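Local coordinates for VP5 (Halorubrum pleomorphic virus 6, PDB 6QGL), which probably serves as the viral envelope protein that fuses the virion membrane with that of its haloarchaeal host, at residues V31-D35 against K56-N60; N61-V66 against E231-V235; Y120-N124 against F181-T185; I14-I20 against D439-G445. All coordinates share one frame; numbering follows the deposited sequence.

Contact 1 of 4, residues V31-D35 against K56-N60; sequences VVGSD and KRKSN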
loop_
_atom_site.group_PDB
_atom_site.type_symbol
_atom_site.label_atom_id
_atom_site.label_comp_id
_atom_site.label_asym_id
_atom_site.label_seq_id
_atom_site.Cartn_x
_atom_site.Cartn_y
_atom_site.Cartn_z
ATOM N N VAL A 31 -3.904 12.260 -4.333
ATOM C CA VAL A 31 -3.160 12.196 -3.072
ATOM C C VAL A 31 -4.064 12.453 -1.859
ATOM O O VAL A 31 -5.066 13.167 -1.964
ATOM C CB VAL A 31 -1.880 13.089 -3.047
ATOM C CG1 VAL A 31 -0.943 12.750 -4.201
ATOM C CG2 VAL A 31 -2.214 14.585 -3.033
ATOM N N VAL A 32 -3.695 11.860 -0.714
ATOM C CA VAL A 32 -4.395 12.029 0.559
ATOM C C VAL A 32 -3.840 13.313 1.193
ATOM O O VAL A 32 -2.624 13.447 1.342
ATOM C CB VAL A 32 -4.242 10.785 1.482
ATOM C CG1 VAL A 32 -4.994 10.971 2.797
ATOM C CG2 VAL A 32 -4.712 9.514 0.776
ATOM N N GLY A 33 -4.734 14.250 1.510
ATOM C CA GLY A 33 -4.390 15.544 2.092
ATOM C C GLY A 33 -3.888 15.509 3.523
ATOM O O GLY A 33 -3.953 14.470 4.190
ATOM N N SER A 34 -3.386 16.664 4.003
ATOM C CA SER A 34 -2.860 16.839 5.360
ATOM C C SER A 34 -3.954 17.240 6.346
ATOM O O SER A 34 -4.915 17.910 5.960
ATOM C CB SER A 34 -1.755 17.893 5.373
ATOM O OG SER A 34 -2.239 19.190 5.059
ATOM N N ASP A 35 -3.792 16.850 7.622
ATOM C CA ASP A 35 -4.710 17.221 8.704
ATOM C C ASP A 35 -4.099 18.408 9.448
ATOM O O ASP A 35 -2.934 18.340 9.853
ATOM C CB ASP A 35 -4.961 16.039 9.662
ATOM C CG ASP A 35 -5.830 14.916 9.112
ATOM O OD1 ASP A 35 -6.475 15.119 8.055
ATOM O OD2 ASP A 35 -5.878 13.840 9.747
ATOM N N LYS A 56 -0.025 7.712 9.966
ATOM C CA LYS A 56 -1.018 7.649 8.887
ATOM C C LYS A 56 -0.359 7.836 7.512
ATOM O O LYS A 56 -0.625 7.038 6.617
ATOM C CB LYS A 56 -2.137 8.684 9.110
ATOM C CG LYS A 56 -3.342 8.531 8.187
ATOM C CD LYS A 56 -4.366 9.643 8.413
ATOM C CE LYS A 56 -5.580 9.528 7.521
ATOM N NZ LYS A 56 -5.288 9.918 6.116
ATOM N N ARG A 57 0.515 8.860 7.361
ATOM C CA ARG A 57 1.234 9.139 6.111
ATOM C C ARG A 57 2.143 7.986 5.714
ATOM O O ARG A 57 2.119 7.584 4.553
ATOM C CB ARG A 57 2.037 10.454 6.195
ATOM C CG ARG A 57 2.783 10.855 4.902
ATOM C CD ARG A 57 1.872 11.214 3.732
ATOM N NE ARG A 57 1.004 12.348 4.051
ATOM C CZ ARG A 57 0.012 12.782 3.282
ATOM N NH1 ARG A 57 -0.251 12.185 2.127
ATOM N NH2 ARG A 57 -0.724 13.817 3.661
ATOM N N LYS A 58 2.934 7.454 6.669
ATOM C CA LYS A 58 3.837 6.334 6.411
ATOM C C LYS A 58 3.046 5.103 5.976
ATOM O O LYS A 58 3.390 4.503 4.963
ATOM C CB LYS A 58 4.726 6.024 7.625
ATOM C CG LYS A 58 5.910 5.139 7.256
ATOM C CD LYS A 58 6.568 4.495 8.453
ATOM C CE LYS A 58 7.542 3.439 7.992
ATOM N NZ LYS A 58 8.420 2.984 9.097
ATOM N N SER A 59 1.956 4.777 6.707
ATOM C CA SER A 59 1.064 3.647 6.432
ATOM C C SER A 59 0.440 3.745 5.040
ATOM O O SER A 59 0.370 2.738 4.337
ATOM C CB SER A 59 -0.026 3.556 7.498
ATOM O OG SER A 59 -0.823 2.396 7.329
ATOM N N ASN A 60 0.010 4.961 4.645
ATOM C CA ASN A 60 -0.574 5.244 3.333
ATOM C C ASN A 60 0.478 5.054 2.244
ATOM O O ASN A 60 0.198 4.396 1.239
ATOM C CB ASN A 60 -1.152 6.668 3.295
ATOM C CG ASN A 60 -1.519 7.161 1.913
ATOM O OD1 ASN A 60 -2.473 6.687 1.285
ATOM N ND2 ASN A 60 -0.760 8.126 1.410
#
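K56 meets V32 first: its CB is directed at the loop, and an extended chain that bends at the last torsion (chi4 -74°) brings NZ to within 3.5 Å of V32 CG1. The lysine chain crosses the valine at about a right angle, and the ammonium sits against a methyl. The carboxylate of D35 lies farther off, OD2 being 5.4 Å from K56 NZ, a separation that would allow only a diffuse attraction of opposite charges.

R57 carries the polar part. Its chain bends at chi2 and chi3 and turns the guanidinium end-on to the loop, where both terminal nitrogens donate to one backbone oxygen. NH1 reaches V32 O at 2.8 Å and NH2 reaches the same V32 O at 3.0 Å. The oxygen lies only 7° from the guanidinium plane, and both donors approach it from one face of its carbonyl plane. R57 NE is engaged separately by a salt bridge to E129, which should fix the rotation of the group.

One turn on, N60 closes the contact: OD1 lies 3.6 Å from V32 CG2, the two side chains sliding past each other in opposite directions. N60 N bonds to K56 O within the helix, so V32 spans successive turns, one methyl on K56 and the other on N60.

The arrangement is a surface loop folded back on the flank of the helix it precedes, 43-66, with a forked arginine bond to a loop carbonyl, and E129 extends the connection to helix 97-140.

Contact 2 of 4, residues N61-V66 against E231-V235; sequences NQSTMV and EWNAV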
loop_
_atom_site.group_PDB
_atom_site.type_symbol
_atom_site.label_atom_id
_atom_site.label_comp_id
_atom_site.label_asym_id
_atom_site.label_seq_id
_atom_site.Cartn_x
_atom_site.Cartn_y
_atom_site.Cartn_z
ATOM N N ASN A 61 1.690 5.610 2.455
ATOM C CA ASN A 61 2.804 5.514 1.510
ATOM C C ASN A 61 3.293 4.073 1.349
ATOM O O ASN A 61 3.618 3.680 0.230
ATOM C CB ASN A 61 3.944 6.465 1.892
ATOM C CG ASN A 61 3.624 7.939 1.742
ATOM O OD1 ASN A 61 2.621 8.349 1.143
ATOM N ND2 ASN A 61 4.478 8.783 2.299
ATOM N N GLN A 62 3.293 3.276 2.453
ATOM C CA GLN A 62 3.678 1.858 2.439
ATOM C C GLN A 62 2.696 1.072 1.561
ATOM O O GLN A 62 3.116 0.393 0.629
ATOM C CB GLN A 62 3.703 1.243 3.860
ATOM C CG GLN A 62 4.816 1.715 4.808
ATOM C CD GLN A 62 6.238 1.467 4.355
ATOM O OE1 GLN A 62 6.579 0.421 3.790
ATOM N NE2 GLN A 62 7.111 2.428 4.626
ATOM N N SER A 63 1.386 1.231 1.815
ATOM C CA SER A 63 0.329 0.541 1.076
ATOM C C SER A 63 0.255 0.884 -0.412
ATOM O O SER A 63 -0.125 0.011 -1.188
ATOM C CB SER A 63 -1.026 0.762 1.737
ATOM O OG SER A 63 -1.403 2.128 1.736
ATOM N N THR A 64 0.609 2.118 -0.822
ATOM C CA THR A 64 0.506 2.492 -2.237
ATOM C C THR A 64 1.838 2.436 -3.003
ATOM O O THR A 64 1.990 1.559 -3.849
ATOM C CB THR A 64 -0.194 3.854 -2.414
ATOM O OG1 THR A 64 0.576 4.869 -1.774
ATOM C CG2 THR A 64 -1.622 3.857 -1.877
ATOM N N MET A 65 2.806 3.312 -2.681
ATOM C CA MET A 65 4.066 3.432 -3.427
ATOM C C MET A 65 5.238 2.580 -2.935
ATOM O O MET A 65 5.814 1.824 -3.715
ATOM C CB MET A 65 4.515 4.908 -3.497
ATOM C CG MET A 65 3.376 5.900 -3.653
ATOM S SD MET A 65 2.699 5.954 -5.324
ATOM C CE MET A 65 1.149 6.750 -5.024
ATOM N N VAL A 66 5.597 2.736 -1.656
ATOM C CA VAL A 66 6.756 2.166 -0.969
ATOM C C VAL A 66 6.806 0.615 -0.918
ATOM O O VAL A 66 7.872 0.062 -1.197
ATOM C CB VAL A 66 6.868 2.790 0.454
ATOM C CG1 VAL A 66 8.036 2.209 1.242
ATOM C CG2 VAL A 66 6.978 4.317 0.386
ATOM N N GLU A 231 13.809 3.580 0.700
ATOM C CA GLU A 231 12.483 3.064 0.349
ATOM C C GLU A 231 11.948 3.713 -0.940
ATOM O O GLU A 231 11.530 3.001 -1.860
ATOM C CB GLU A 231 11.495 3.238 1.522
ATOM C CG GLU A 231 11.664 2.204 2.628
ATOM C CD GLU A 231 10.742 2.276 3.836
ATOM O OE1 GLU A 231 10.742 1.303 4.626
ATOM O OE2 GLU A 231 10.044 3.300 4.021
ATOM N N TRP A 232 11.982 5.058 -1.006
ATOM C CA TRP A 232 11.510 5.842 -2.151
ATOM C C TRP A 232 12.351 5.644 -3.412
ATOM O O TRP A 232 11.792 5.554 -4.506
ATOM C CB TRP A 232 11.413 7.329 -1.785
ATOM C CG TRP A 232 10.224 7.650 -0.931
ATOM C CD1 TRP A 232 10.157 7.613 0.430
ATOM C CD2 TRP A 232 8.919 8.018 -1.387
ATOM N NE1 TRP A 232 8.894 7.955 0.853
ATOM C CE2 TRP A 232 8.113 8.215 -0.242
ATOM C CE3 TRP A 232 8.355 8.226 -2.658
ATOM C CZ2 TRP A 232 6.770 8.601 -0.325
ATOM C CZ3 TRP A 232 7.021 8.593 -2.740
ATOM C CH2 TRP A 232 6.245 8.780 -1.583
ATOM N N ASN A 233 13.687 5.575 -3.260
ATOM C CA ASN A 233 14.620 5.372 -4.370
ATOM C C ASN A 233 14.526 3.969 -4.948
ATOM O O ASN A 233 14.765 3.800 -6.144
ATOM C CB ASN A 233 16.056 5.693 -3.959
ATOM C CG ASN A 233 17.047 5.680 -5.096
ATOM O OD1 ASN A 233 17.972 4.860 -5.130
ATOM N ND2 ASN A 233 16.876 6.588 -6.048
ATOM N N ALA A 234 14.179 2.969 -4.109
ATOM C CA ALA A 234 14.016 1.575 -4.530
ATOM C C ALA A 234 12.936 1.480 -5.608
ATOM O O ALA A 234 13.173 0.876 -6.654
ATOM C CB ALA A 234 13.655 0.700 -3.340
ATOM N N VAL A 235 11.785 2.141 -5.377
ATOM C CA VAL A 235 10.654 2.186 -6.311
ATOM C C VAL A 235 11.058 2.985 -7.559
ATOM O O VAL A 235 10.733 2.574 -8.675
ATOM C CB VAL A 235 9.362 2.743 -5.644
ATOM C CG1 VAL A 235 8.154 2.600 -6.572
ATOM C CG2 VAL A 235 9.087 2.059 -4.308
#
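The amide of Q62 donates through NE2 to E231 OE2 at 3.1 Å, the one hydrogen bond between these helical segments. The acceptor lies close to the plane of the Q62 amide, whereas the nitrogen stands well above the carboxylate plane, 46° out of it. The two side chains meet at about a right angle: Q62 is bent at chi2, while E231 is extended beyond CG. E231 OE1 also makes a long, weak ion pair with K228, which would be expected to favour the charged carboxylate.

V66 lies beside this bond and divides its methyls between two residues. CG1 rests 3.6 Å from E231 CB, along the aliphatic part of the glutamate. CG2, placed on the far side from the carbonyl carbon, stands over one face of the W232 indole in a CH-pi contact, 4.3 Å from the centroid of the five-membered ring and 20° off its normal.

N61 approaches the same indole at its edge, with ND2 3.5 Å from W232 CZ2 and the amide turned nearly perpendicular to the ring plane. The polar partner of that nitrogen is T126, on helix 97-140. Farther along, V235 CG2 comes to 3.3 Å from M65 O.

W232 also meets W123 edge-to-face, so the indole is shared by three helices. The segment axes approach to 10.5 Å at 32°, and 61-66 contains a wider pi-type turn in which V66 N bonds to N61 O. This is buried helix-helix packing in a multi-helix core, where the end of helix 43-66 meets the start of helix 229-257 around a central tryptophan.

Contact 3 of 4, residues Y120-N124 against F181-T185; sequences YKSWN and FTLLT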
loop_
_atom_site.group_PDB
_atom_site.type_symbol
_atom_site.label_atom_id
_atom_site.label_comp_id
_atom_site.label_asym_id
_atom_site.label_seq_id
_atom_site.Cartn_x
_atom_site.Cartn_y
_atom_site.Cartn_z
ATOM N N TYR A 120 5.554 10.808 -7.822
ATOM C CA TYR A 120 6.138 12.076 -7.367
ATOM C C TYR A 120 5.131 12.964 -6.647
ATOM O O TYR A 120 5.525 13.705 -5.746
ATOM C CB TYR A 120 6.820 12.845 -8.509
ATOM C CG TYR A 120 7.888 12.076 -9.253
ATOM C CD1 TYR A 120 8.804 11.277 -8.575
ATOM C CD2 TYR A 120 8.020 12.196 -10.633
ATOM C CE1 TYR A 120 9.787 10.567 -9.258
ATOM C CE2 TYR A 120 9.003 11.496 -11.326
ATOM C CZ TYR A 120 9.886 10.686 -10.633
ATOM O OH TYR A 120 10.852 9.996 -11.315
ATOM N N LYS A 121 3.835 12.878 -7.023
ATOM C CA LYS A 121 2.757 13.633 -6.379
ATOM C C LYS A 121 2.628 13.236 -4.909
ATOM O O LYS A 121 2.479 14.121 -4.067
ATOM C CB LYS A 121 1.417 13.441 -7.109
ATOM C CG LYS A 121 1.015 14.631 -7.975
ATOM C CD LYS A 121 -0.038 14.285 -9.028
ATOM C CE LYS A 121 -1.455 14.146 -8.517
ATOM N NZ LYS A 121 -2.332 13.496 -9.527
ATOM N N SER A 122 2.722 11.918 -4.598
ATOM C CA SER A 122 2.629 11.412 -3.224
ATOM C C SER A 122 3.843 11.803 -2.375
ATOM O O SER A 122 3.681 12.033 -1.174
ATOM C CB SER A 122 2.372 9.907 -3.191
ATOM O OG SER A 122 3.550 9.145 -3.387
ATOM N N TRP A 123 5.042 11.915 -2.999
ATOM C CA TRP A 123 6.261 12.366 -2.319
ATOM C C TRP A 123 6.072 13.835 -1.953
ATOM O O TRP A 123 6.285 14.208 -0.801
ATOM C CB TRP A 123 7.512 12.191 -3.208
ATOM C CG TRP A 123 8.697 12.995 -2.747
ATOM C CD1 TRP A 123 9.105 14.206 -3.230
ATOM C CD2 TRP A 123 9.571 12.684 -1.654
ATOM N NE1 TRP A 123 10.193 14.657 -2.520
ATOM C CE2 TRP A 123 10.517 13.732 -1.563
ATOM C CE3 TRP A 123 9.670 11.601 -0.763
ATOM C CZ2 TRP A 123 11.535 13.739 -0.604
ATOM C CZ3 TRP A 123 10.684 11.608 0.180
ATOM C CH2 TRP A 123 11.593 12.672 0.262
ATOM N N ASN A 124 5.641 14.654 -2.936
ATOM C CA ASN A 124 5.379 16.082 -2.780
ATOM C C ASN A 124 4.420 16.361 -1.642
ATOM O O ASN A 124 4.686 17.264 -0.850
ATOM C CB ASN A 124 4.863 16.685 -4.086
ATOM C CG ASN A 124 5.939 16.876 -5.138
ATOM O OD1 ASN A 124 7.136 16.624 -4.925
ATOM N ND2 ASN A 124 5.533 17.346 -6.302
ATOM N N PHE A 181 7.296 18.426 -14.910
ATOM C CA PHE A 181 6.661 18.229 -13.610
ATOM C C PHE A 181 7.559 18.792 -12.518
ATOM O O PHE A 181 8.775 18.582 -12.547
ATOM C CB PHE A 181 6.345 16.745 -13.348
ATOM C CG PHE A 181 5.615 16.478 -12.050
ATOM C CD1 PHE A 181 4.238 16.644 -11.961
ATOM C CD2 PHE A 181 6.304 16.063 -10.918
ATOM C CE1 PHE A 181 3.567 16.418 -10.756
ATOM C CE2 PHE A 181 5.634 15.850 -9.712
ATOM C CZ PHE A 181 4.269 16.014 -9.642
ATOM N N THR A 182 6.960 19.501 -11.554
ATOM C CA THR A 182 7.700 20.068 -10.435
ATOM C C THR A 182 7.756 19.068 -9.282
ATOM O O THR A 182 6.755 18.851 -8.589
ATOM C CB THR A 182 7.161 21.457 -10.040
ATOM O OG1 THR A 182 7.233 22.333 -11.162
ATOM C CG2 THR A 182 7.930 22.070 -8.883
ATOM N N LEU A 183 8.930 18.451 -9.101
ATOM C CA LEU A 183 9.221 17.534 -8.005
ATOM C C LEU A 183 9.823 18.390 -6.893
ATOM O O LEU A 183 10.659 19.255 -7.166
ATOM C CB LEU A 183 10.211 16.439 -8.458
ATOM C CG LEU A 183 10.801 15.502 -7.387
ATOM C CD1 LEU A 183 9.782 14.477 -6.912
ATOM C CD2 LEU A 183 12.034 14.803 -7.903
ATOM N N LEU A 184 9.373 18.185 -5.651
ATOM C CA LEU A 184 9.895 18.962 -4.534
ATOM C C LEU A 184 11.092 18.263 -3.920
ATOM O O LEU A 184 10.992 17.107 -3.508
ATOM C CB LEU A 184 8.815 19.258 -3.475
ATOM C CG LEU A 184 7.581 20.056 -3.925
ATOM C CD1 LEU A 184 6.542 20.098 -2.835
ATOM C CD2 LEU A 184 7.944 21.472 -4.357
ATOM N N THR A 185 12.240 18.943 -3.915
ATOM C CA THR A 185 13.458 18.437 -3.305
ATOM C C THR A 185 13.457 18.945 -1.876
ATOM O O THR A 185 13.389 20.156 -1.642
ATOM C CB THR A 185 14.693 18.825 -4.122
ATOM O OG1 THR A 185 14.617 18.148 -5.371
ATOM C CG2 THR A 185 16.000 18.450 -3.429
#
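Three hydrogen bonds join helix side chains to strand backbone. The N124 amide uses both ends: OD1 accepts from L184 N at 2.8 Å, and ND2 donates to T182 O at 3.0 Å. The latter donor lies in the carbonyl plane of T182, whereas L184 N is tilted 33° from that of the amide. A chi1 of -75° sets N124 CG beside its own backbone N, from where the amide can span the two strand residues. The indole of W123 supplies the third bond, NE1 to L184 O at 2.8 Å, with the oxygen in the ring plane and a C=O...N angle of 168°.

The apolar contacts flank this polar centre. L183 CD1 sits between the two aromatic residues, 3.7 Å from Y120 CD1 and 3.8 Å from W123 CD1. The F181 ring packs CE2 on Y120 CB at 3.4 Å, takes K121 CG at its edge, and is nearly parallel to the N124 amide plane but offset from it. Beyond the contact, Y120 OH bonds to E236.

F181, L183 and T185 pair through their backbones with strand 166-174, while T182 and L184 offer theirs to the helix. The N124 amide thus resembles a peptide group of a neighbouring strand in accepting from L184 N and donating to T182 O; with W123 on L184 O, three directional bonds would be expected to set the register of helix and strand.

Contact 4 of 4, residues I14-I20 against D439-G445; sequences ISAVGGI and DTLQLKG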
loop_
_atom_site.group_PDB
_atom_site.type_symbol
_atom_site.label_atom_id
_atom_site.label_comp_id
_atom_site.label_asym_id
_atom_site.label_seq_id
_atom_site.Cartn_x
_atom_site.Cartn_y
_atom_site.Cartn_z
ATOM N N ILE A 14 -3.431 -7.626 12.273
ATOM C CA ILE A 14 -2.658 -8.465 11.354
ATOM C C ILE A 14 -1.383 -7.708 10.991
ATOM O O ILE A 14 -1.479 -6.547 10.568
ATOM C CB ILE A 14 -3.458 -8.928 10.096
ATOM C CG1 ILE A 14 -4.852 -9.471 10.464
ATOM C CG2 ILE A 14 -2.684 -9.976 9.284
ATOM C CD1 ILE A 14 -5.786 -9.430 9.351
ATOM N N SER A 15 -0.198 -8.334 11.147
ATOM C CA SER A 15 1.100 -7.725 10.819
ATOM C C SER A 15 1.128 -7.232 9.360
ATOM O O SER A 15 1.909 -6.340 9.024
ATOM C CB SER A 15 2.223 -8.720 11.091
ATOM O OG SER A 15 2.267 -9.061 12.468
ATOM N N ALA A 16 0.224 -7.791 8.523
ATOM C CA ALA A 16 0.022 -7.466 7.116
ATOM C C ALA A 16 -0.297 -5.994 6.881
ATOM O O ALA A 16 -1.163 -5.436 7.563
ATOM C CB ALA A 16 -1.096 -8.314 6.542
ATOM N N VAL A 17 0.399 -5.388 5.896
ATOM C CA VAL A 17 0.248 -3.999 5.448
ATOM C C VAL A 17 -1.136 -3.884 4.796
ATOM O O VAL A 17 -1.394 -4.534 3.787
ATOM C CB VAL A 17 1.396 -3.580 4.476
ATOM C CG1 VAL A 17 1.151 -2.194 3.880
ATOM C CG2 VAL A 17 2.756 -3.628 5.167
ATOM N N GLY A 18 -2.015 -3.101 5.412
ATOM C CA GLY A 18 -3.389 -2.933 4.955
ATOM C C GLY A 18 -3.667 -1.735 4.082
ATOM O O GLY A 18 -2.817 -0.853 3.944
ATOM N N GLY A 19 -4.871 -1.716 3.506
ATOM C CA GLY A 19 -5.363 -0.653 2.634
ATOM C C GLY A 19 -4.489 -0.391 1.425
ATOM O O GLY A 19 -4.246 0.769 1.079
ATOM N N ILE A 20 -4.001 -1.477 0.794
ATOM C CA ILE A 20 -3.117 -1.433 -0.373
ATOM C C ILE A 20 -3.828 -0.849 -1.589
ATOM O O ILE A 20 -4.873 -1.360 -1.988
ATOM C CB ILE A 20 -2.474 -2.820 -0.658
ATOM C CG1 ILE A 20 -1.559 -3.259 0.500
ATOM C CG2 ILE A 20 -1.713 -2.833 -1.997
ATOM C CD1 ILE A 20 -1.149 -4.638 0.421
ATOM N N ASP A 439 -11.099 -5.415 1.772
ATOM C CA ASP A 439 -9.777 -4.806 1.894
ATOM C C ASP A 439 -8.704 -5.782 1.423
ATOM O O ASP A 439 -8.872 -6.998 1.564
ATOM C CB ASP A 439 -9.516 -4.379 3.349
ATOM C CG ASP A 439 -8.395 -3.376 3.556
ATOM O OD1 ASP A 439 -8.041 -2.670 2.587
ATOM O OD2 ASP A 439 -7.891 -3.278 4.696
ATOM N N THR A 440 -7.609 -5.246 0.850
ATOM C CA THR A 440 -6.477 -6.029 0.356
ATOM C C THR A 440 -5.271 -5.772 1.256
ATOM O O THR A 440 -4.791 -4.640 1.339
ATOM C CB THR A 440 -6.225 -5.733 -1.132
ATOM O OG1 THR A 440 -7.428 -5.967 -1.871
ATOM C CG2 THR A 440 -5.068 -6.551 -1.720
ATOM N N LEU A 441 -4.806 -6.828 1.943
ATOM C CA LEU A 441 -3.667 -6.800 2.863
ATOM C C LEU A 441 -2.454 -7.517 2.266
ATOM O O LEU A 441 -2.623 -8.498 1.552
ATOM C CB LEU A 441 -4.014 -7.510 4.200
ATOM C CG LEU A 441 -5.188 -7.026 5.058
ATOM C CD1 LEU A 441 -5.498 -8.024 6.138
ATOM C CD2 LEU A 441 -4.915 -5.686 5.688
ATOM N N GLN A 442 -1.236 -7.074 2.617
ATOM C CA GLN A 442 0.004 -7.743 2.216
ATOM C C GLN A 442 0.541 -8.423 3.469
ATOM O O GLN A 442 1.188 -7.766 4.286
ATOM C CB GLN A 442 1.041 -6.766 1.627
ATOM C CG GLN A 442 2.273 -7.468 1.055
ATOM C CD GLN A 442 3.330 -6.517 0.557
ATOM O OE1 GLN A 442 3.070 -5.618 -0.247
ATOM N NE2 GLN A 442 4.558 -6.720 1.000
ATOM N N LEU A 443 0.231 -9.726 3.637
ATOM C CA LEU A 443 0.625 -10.537 4.795
ATOM C C LEU A 443 2.127 -10.522 5.014
ATOM O O LEU A 443 2.877 -10.895 4.114
ATOM C CB LEU A 443 0.078 -11.975 4.704
ATOM C CG LEU A 443 -1.402 -12.149 4.317
ATOM C CD1 LEU A 443 -1.725 -13.602 4.071
ATOM C CD2 LEU A 443 -2.343 -11.587 5.375
ATOM N N LYS A 444 2.562 -10.012 6.180
ATOM C CA LYS A 444 3.978 -9.889 6.545
ATOM C C LYS A 444 4.382 -10.867 7.645
ATOM O O LYS A 444 5.532 -11.310 7.682
ATOM C CB LYS A 444 4.313 -8.447 6.968
ATOM C CG LYS A 444 4.171 -7.408 5.855
ATOM C CD LYS A 444 5.414 -7.307 4.977
ATOM C CE LYS A 444 5.425 -6.030 4.182
ATOM N NZ LYS A 444 6.613 -5.940 3.294
ATOM N N GLY A 445 3.437 -11.177 8.527
ATOM C CA GLY A 445 3.638 -12.094 9.640
ATOM C C GLY A 445 3.093 -13.478 9.372
ATOM O O GLY A 445 2.216 -13.649 8.518
#
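L441 can be traced outward against the loop 14-20. Its CB packs on A16 CB at 3.8 Å; chi1 of -58° puts CG opposite the carbonyl carbon, and from CG the two methyls diverge, CD1 to I14 CD1 at 3.5 Å and CD2 to a place beside G18 CA. L443 CD2 joins the same apolar patch, 3.7 Å from A16 CB.

The backbones pair next to it. V17 and Q442 exchange reciprocal bonds, V17 N to Q442 O at 3.0 Å and Q442 N to V17 O at 2.8 Å, which define an antiparallel hydrogen-bonded pair. The bridge is single: beyond it the loop turns through G18 and G19, the latter at positive phi, and regains the strand through a weak bond from I20 N to T440 O. I20 then sets CD1 against Q442 CB, at about a right angle to that chain, while V17 CG2 touches K444 CE at 3.7 Å.

D439 and L441 pair on their other side with A351 and F349. The N-terminal segment, although predicted from sequence to be part of a membrane helix, here forms an irregular extended addition to the edge strand 438-443 of an antiparallel beta sheet.

From the N terminus, residues 14-20 open contact 4, which closes only at 439-445 and so encloses the other three. Inside it, contact 1 closes a short loop between 31-35 and 56-60 on helix 43-66. Contact 2 starts directly afterwards on the same helix and closes at 231-235; within that span lies contact 3, joining 120-124 to 181-185. No loops cross. Helix 97-140 links contacts 1, 2 and 3, through V31 packing on K121 and through S122 touching both M65 and W232. S63 rests against G18 and G19, connecting the helical core to the N-terminal segment and thus to the sheet containing 438-443.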